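Local coordinates for BSU-2 beta-lactamase (Bacillus subtilis, PDB 6W5E), which is a class D beta-lactamase that hydrolyses the amide bond of the beta-lactam ring in penicillin-like antibiotics, at residues 84-95 and 189-200. Residues are numbered along the deposited sequence; the frame is centred on the assembly and turned at random.
Sequences LIGLQVKAVRDE and FDKPVMKIVKRM. With EDO (1,2-ethanediol), chain F.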
loop_
_atom_site.group_PDB
_atom_site.type_symbol
_atom_site.label_atom_id
_atom_site.label_comp_id
_atom_site.label_asym_id
_atom_site.label_seq_id
_atom_site.Cartn_x
_atom_site.Cartn_y
_atom_site.Cartn_z
ATOM N N LEU A 84 -1.844 10.380 3.308
ATOM C CA LEU A 84 -1.076 11.508 2.786
ATOM C C LEU A 84 -1.961 12.731 2.576
ATOM O O LEU A 84 -1.643 13.832 3.043
ATOM C CB LEU A 84 -0.384 11.116 1.476
ATOM C CG LEU A 84 0.794 10.145 1.596
ATOM C CD1 LEU A 84 1.076 9.504 0.250
ATOM C CD2 LEU A 84 2.031 10.866 2.135
ATOM N N ILE A 85 -3.083 12.557 1.869
ATOM C CA ILE A 85 -3.982 13.684 1.623
ATOM C C ILE A 85 -4.523 14.220 2.937
ATOM O O ILE A 85 -4.557 15.438 3.166
ATOM C CB ILE A 85 -5.129 13.273 0.685
ATOM C CG1 ILE A 85 -4.598 12.859 -0.686
ATOM C CG2 ILE A 85 -6.144 14.404 0.561
ATOM C CD1 ILE A 85 -5.642 12.125 -1.516
ATOM N N GLY A 86 -4.960 13.313 3.818
ATOM C CA GLY A 86 -5.607 13.735 5.048
ATOM C C GLY A 86 -4.690 14.551 5.933
ATOM O O GLY A 86 -5.108 15.559 6.505
ATOM N N LEU A 87 -3.426 14.135 6.048
ATOM C CA LEU A 87 -2.467 14.924 6.815
ATOM C C LEU A 87 -2.166 16.242 6.116
ATOM O O LEU A 87 -2.104 17.294 6.765
ATOM C CB LEU A 87 -1.179 14.123 7.002
ATOM C CG LEU A 87 -1.288 12.938 7.959
ATOM C CD1 LEU A 87 -0.118 11.965 7.774
ATOM C CD2 LEU A 87 -1.388 13.425 9.405
ATOM N N GLN A 88 -1.995 16.209 4.789
ATOM C CA GLN A 88 -1.622 17.418 4.058
ATOM C C GLN A 88 -2.690 18.496 4.183
ATOM O O GLN A 88 -2.361 19.674 4.364
ATOM C CB GLN A 88 -1.369 17.087 2.588
ATOM C CG GLN A 88 -0.831 18.254 1.769
ATOM C CD GLN A 88 0.559 18.689 2.203
ATOM O OE1 GLN A 88 1.361 17.881 2.670
ATOM N NE2 GLN A 88 0.859 19.972 2.031
ATOM N N VAL A 89 -3.973 18.115 4.093
ATOM C CA VAL A 89 -5.073 19.078 4.181
ATOM C C VAL A 89 -5.533 19.306 5.609
ATOM O O VAL A 89 -6.517 20.032 5.825
ATOM C CB VAL A 89 -6.275 18.721 3.278
ATOM C CG1 VAL A 89 -5.825 18.453 1.844
ATOM C CG2 VAL A 89 -7.080 17.540 3.857
ATOM N N LYS A 90 -4.860 18.703 6.589
ATOM C CA LYS A 90 -5.165 18.878 8.009
ATOM C C LYS A 90 -6.540 18.332 8.404
ATOM O O LYS A 90 -7.147 18.797 9.375
ATOM C CB LYS A 90 -4.960 20.326 8.474
ATOM C CG LYS A 90 -3.581 20.865 8.113
ATOM C CD LYS A 90 -3.320 22.227 8.734
ATOM N N ALA A 91 -7.047 17.338 7.672
ATOM C CA ALA A 91 -8.236 16.623 8.122
ATOM C C ALA A 91 -7.929 15.704 9.297
ATOM O O ALA A 91 -8.847 15.330 10.035
ATOM C CB ALA A 91 -8.862 15.825 6.972
ATOM N N VAL A 92 -6.665 15.319 9.463
ATOM C CA VAL A 92 -6.166 14.626 10.643
ATOM C C VAL A 92 -4.874 15.309 11.058
ATOM O O VAL A 92 -4.151 15.863 10.225
ATOM C CB VAL A 92 -5.943 13.111 10.414
ATOM C CG1 VAL A 92 -7.266 12.359 10.446
ATOM C CG2 VAL A 92 -5.209 12.856 9.101
ATOM N N ARG A 93 -4.566 15.228 12.356
ATOM C CA ARG A 93 -3.459 15.993 12.927
ATOM C C ARG A 93 -2.118 15.289 12.745
ATOM O O ARG A 93 -1.118 15.932 12.404
ATOM C CB ARG A 93 -3.738 16.244 14.411
ATOM C CG ARG A 93 -2.769 17.181 15.121
ATOM C CD ARG A 93 -2.813 16.953 16.633
ATOM N NE ARG A 93 -2.625 15.539 16.937
ATOM C CZ ARG A 93 -3.529 14.761 17.523
ATOM N NH1 ARG A 93 -4.702 15.257 17.899
ATOM N NH2 ARG A 93 -3.258 13.482 17.725
ATOM N N ASP A 94 -2.070 13.984 12.978
ATOM C CA ASP A 94 -0.835 13.197 12.945
ATOM C C ASP A 94 -1.233 11.727 13.053
ATOM O O ASP A 94 -2.423 11.388 12.988
ATOM C CB ASP A 94 0.169 13.643 14.022
ATOM C CG ASP A 94 -0.394 13.564 15.444
ATOM O OD1 ASP A 94 -1.267 12.713 15.725
ATOM O OD2 ASP A 94 0.059 14.358 16.301
ATOM N N GLU A 95 -0.237 10.856 13.227
ATOM C CA GLU A 95 -0.478 9.418 13.272
ATOM C C GLU A 95 -1.280 8.998 14.500
ATOM O O GLU A 95 -1.762 7.857 14.550
ATOM C CB GLU A 95 0.854 8.649 13.191
ATOM C CG GLU A 95 1.776 8.828 14.401
ATOM C CD GLU A 95 2.782 9.969 14.243
ATOM O OE1 GLU A 95 2.360 11.100 13.912
ATOM O OE2 GLU A 95 3.995 9.751 14.476
ATOM N N PHE A 189 3.721 16.662 -1.142
ATOM C CA PHE A 189 3.338 16.692 0.260
ATOM C C PHE A 189 4.482 17.287 1.063
ATOM O O PHE A 189 5.646 17.193 0.664
ATOM C CB PHE A 189 3.029 15.276 0.772
ATOM C CG PHE A 189 1.878 14.635 0.074
ATOM C CD1 PHE A 189 0.583 15.076 0.312
ATOM C CD2 PHE A 189 2.079 13.612 -0.836
ATOM C CE1 PHE A 189 -0.489 14.504 -0.340
ATOM C CE2 PHE A 189 1.009 13.042 -1.500
ATOM C CZ PHE A 189 -0.281 13.480 -1.246
ATOM N N ASP A 190 4.151 17.897 2.202
ATOM C CA ASP A 190 5.197 18.355 3.105
ATOM C C ASP A 190 6.080 17.183 3.503
ATOM O O ASP A 190 5.614 16.049 3.644
ATOM C CB ASP A 190 4.600 18.984 4.362
ATOM C CG ASP A 190 3.709 20.174 4.058
ATOM O OD1 ASP A 190 3.760 20.696 2.926
ATOM O OD2 ASP A 190 2.962 20.596 4.962
ATOM N N LYS A 191 7.372 17.455 3.654
ATOM C CA LYS A 191 8.292 16.410 4.094
ATOM C C LYS A 191 7.830 15.698 5.359
ATOM O O LYS A 191 7.818 14.460 5.365
ATOM C CB LYS A 191 9.725 16.958 4.180
ATOM C CG LYS A 191 10.406 17.076 2.828
ATOM C CD LYS A 191 11.495 16.020 2.679
ATOM C CE LYS A 191 11.853 15.775 1.222
ATOM N NZ LYS A 191 12.840 14.667 1.102
ATOM N N PRO A 192 7.430 16.384 6.437
ATOM C CA PRO A 192 6.974 15.637 7.624
ATOM C C PRO A 192 5.768 14.757 7.359
ATOM O O PRO A 192 5.634 13.706 7.995
ATOM C CB PRO A 192 6.665 16.735 8.648
ATOM C CG PRO A 192 7.441 17.918 8.195
ATOM C CD PRO A 192 7.542 17.832 6.707
ATOM N N VAL A 193 4.890 15.155 6.435
ATOM C CA VAL A 193 3.738 14.323 6.091
ATOM C C VAL A 193 4.197 12.987 5.521
ATOM O O VAL A 193 3.710 11.921 5.916
ATOM C CB VAL A 193 2.808 15.071 5.119
ATOM C CG1 VAL A 193 1.773 14.113 4.506
ATOM C CG2 VAL A 193 2.136 16.235 5.839
ATOM N N MET A 194 5.146 13.023 4.583
ATOM C CA MET A 194 5.650 11.779 4.009
ATOM C C MET A 194 6.404 10.949 5.039
ATOM O O MET A 194 6.281 9.721 5.054
ATOM C CB MET A 194 6.498 12.074 2.782
ATOM C CG MET A 194 5.640 12.588 1.647
ATOM S SD MET A 194 6.516 12.872 0.102
ATOM C CE MET A 194 7.390 14.388 0.476
ATOM N N LYS A 195 7.175 11.597 5.919
ATOM C CA LYS A 195 7.854 10.867 6.989
ATOM C C LYS A 195 6.855 10.165 7.905
ATOM O O LYS A 195 7.066 9.013 8.291
ATOM C CB LYS A 195 8.740 11.818 7.806
ATOM C CG LYS A 195 9.887 12.441 7.043
ATOM C CD LYS A 195 10.829 11.386 6.478
ATOM C CE LYS A 195 12.104 12.021 5.928
ATOM N NZ LYS A 195 12.882 11.070 5.085
ATOM N N ILE A 196 5.774 10.850 8.288
ATOM C CA ILE A 196 4.756 10.233 9.141
ATOM C C ILE A 196 4.126 9.027 8.450
ATOM O O ILE A 196 3.961 7.963 9.057
ATOM C CB ILE A 196 3.700 11.274 9.557
ATOM C CG1 ILE A 196 4.314 12.304 10.505
ATOM C CG2 ILE A 196 2.491 10.612 10.209
ATOM C CD1 ILE A 196 3.526 13.595 10.608
ATOM N N VAL A 197 3.753 9.169 7.174
ATOM C CA VAL A 197 3.096 8.050 6.494
ATOM C C VAL A 197 4.047 6.865 6.362
ATOM O O VAL A 197 3.656 5.712 6.583
ATOM C CB VAL A 197 2.493 8.491 5.148
ATOM C CG1 VAL A 197 2.001 7.276 4.354
ATOM C CG2 VAL A 197 1.355 9.457 5.400
ATOM N N LYS A 198 5.314 7.126 6.019
ATOM C CA LYS A 198 6.298 6.046 5.997
ATOM C C LYS A 198 6.379 5.345 7.348
ATOM O O LYS A 198 6.376 4.112 7.417
ATOM C CB LYS A 198 7.672 6.581 5.593
ATOM C CG LYS A 198 7.820 6.874 4.114
ATOM C CD LYS A 198 9.229 7.379 3.811
ATOM C CE LYS A 198 9.484 7.513 2.314
ATOM N NZ LYS A 198 10.882 7.952 2.042
ATOM N N ARG A 199 6.442 6.115 8.441
ATOM C CA ARG A 199 6.507 5.496 9.760
ATOM C C ARG A 199 5.281 4.630 10.021
ATOM O O ARG A 199 5.400 3.525 10.564
ATOM C CB ARG A 199 6.665 6.557 10.850
ATOM C CG ARG A 199 8.066 7.154 10.898
ATOM C CD ARG A 199 8.412 7.710 12.270
ATOM N NE ARG A 199 7.395 8.637 12.749
ATOM C CZ ARG A 199 7.425 9.951 12.555
ATOM N NH1 ARG A 199 8.422 10.505 11.870
ATOM N NH2 ARG A 199 6.445 10.708 13.030
ATOM N N MET A 200 4.099 5.094 9.604
ATOM C CA MET A 200 2.891 4.306 9.813
ATOM C C MET A 200 2.898 3.014 9.013
ATOM O O MET A 200 2.181 2.081 9.376
ATOM C CB MET A 200 1.637 5.111 9.447
ATOM C CG MET A 200 1.400 6.318 10.344
ATOM S SD MET A 200 -0.195 7.119 10.082
ATOM C CE MET A 200 -0.020 7.821 8.468
HETATM C C1 EDO F . 12.843 5.374 1.300
HETATM O O1 EDO F . 12.387 5.565 2.644
HETATM C C2 EDO F . 12.304 4.056 0.760
HETATM O O2 EDO F . 12.693 2.989 1.633
HETATM O O HOH W 1 5.440 7.437 14.523
#
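L84 lays its CB over one face of the F189 ring, a CH-pi contact 3.8 Å from the centroid, and reaches with CD2 to V197 CG2 (3.6 Å) and the stem of M194. W144 of helix 138-147 also meets the F189 ring, the two planes nearly parallel. One turn on, L87 is a knob in a hole formed by V193, I196, V197 and M200; its CD1 lies 3.8 Å from both I196 CG2 and V197 CG2.

Q88 works in two ways. Its CB abuts the F189 ring edge, while CG anti to the backbone N (chi1 -174°) and a bend at chi2 bring the amide to the start of helix 191-200. There OE1 accepts from D190 N (2.8 Å, 165°), and NE2 donates to D190 OD1 (3.1 Å), reached from above the carboxylate plane. These two nearly straight bonds fix the rotation of the amide.

Past the Schellman motif at K90 the chain returns at E95, whose CB rests 3.6 Å from M200 SD. R199 NH2 forms a salt bridge to E95 OE2 (3.0 Å); the oxygen lies in the guanidinium plane, while the N-H meets it on the syn side, tilted out of the carboxylate plane. A water links the same oxygen to R199 NE.

Helices 81-88 and 191-200 of the transpeptidase-like domain run in roughly opposite directions, their segment axes at 138°. Q88-D190 ties the first helix, and E95-R199 its following loop, to opposite ends of the second: directional polar pairs margin an apolar seam, consistent with a defined register.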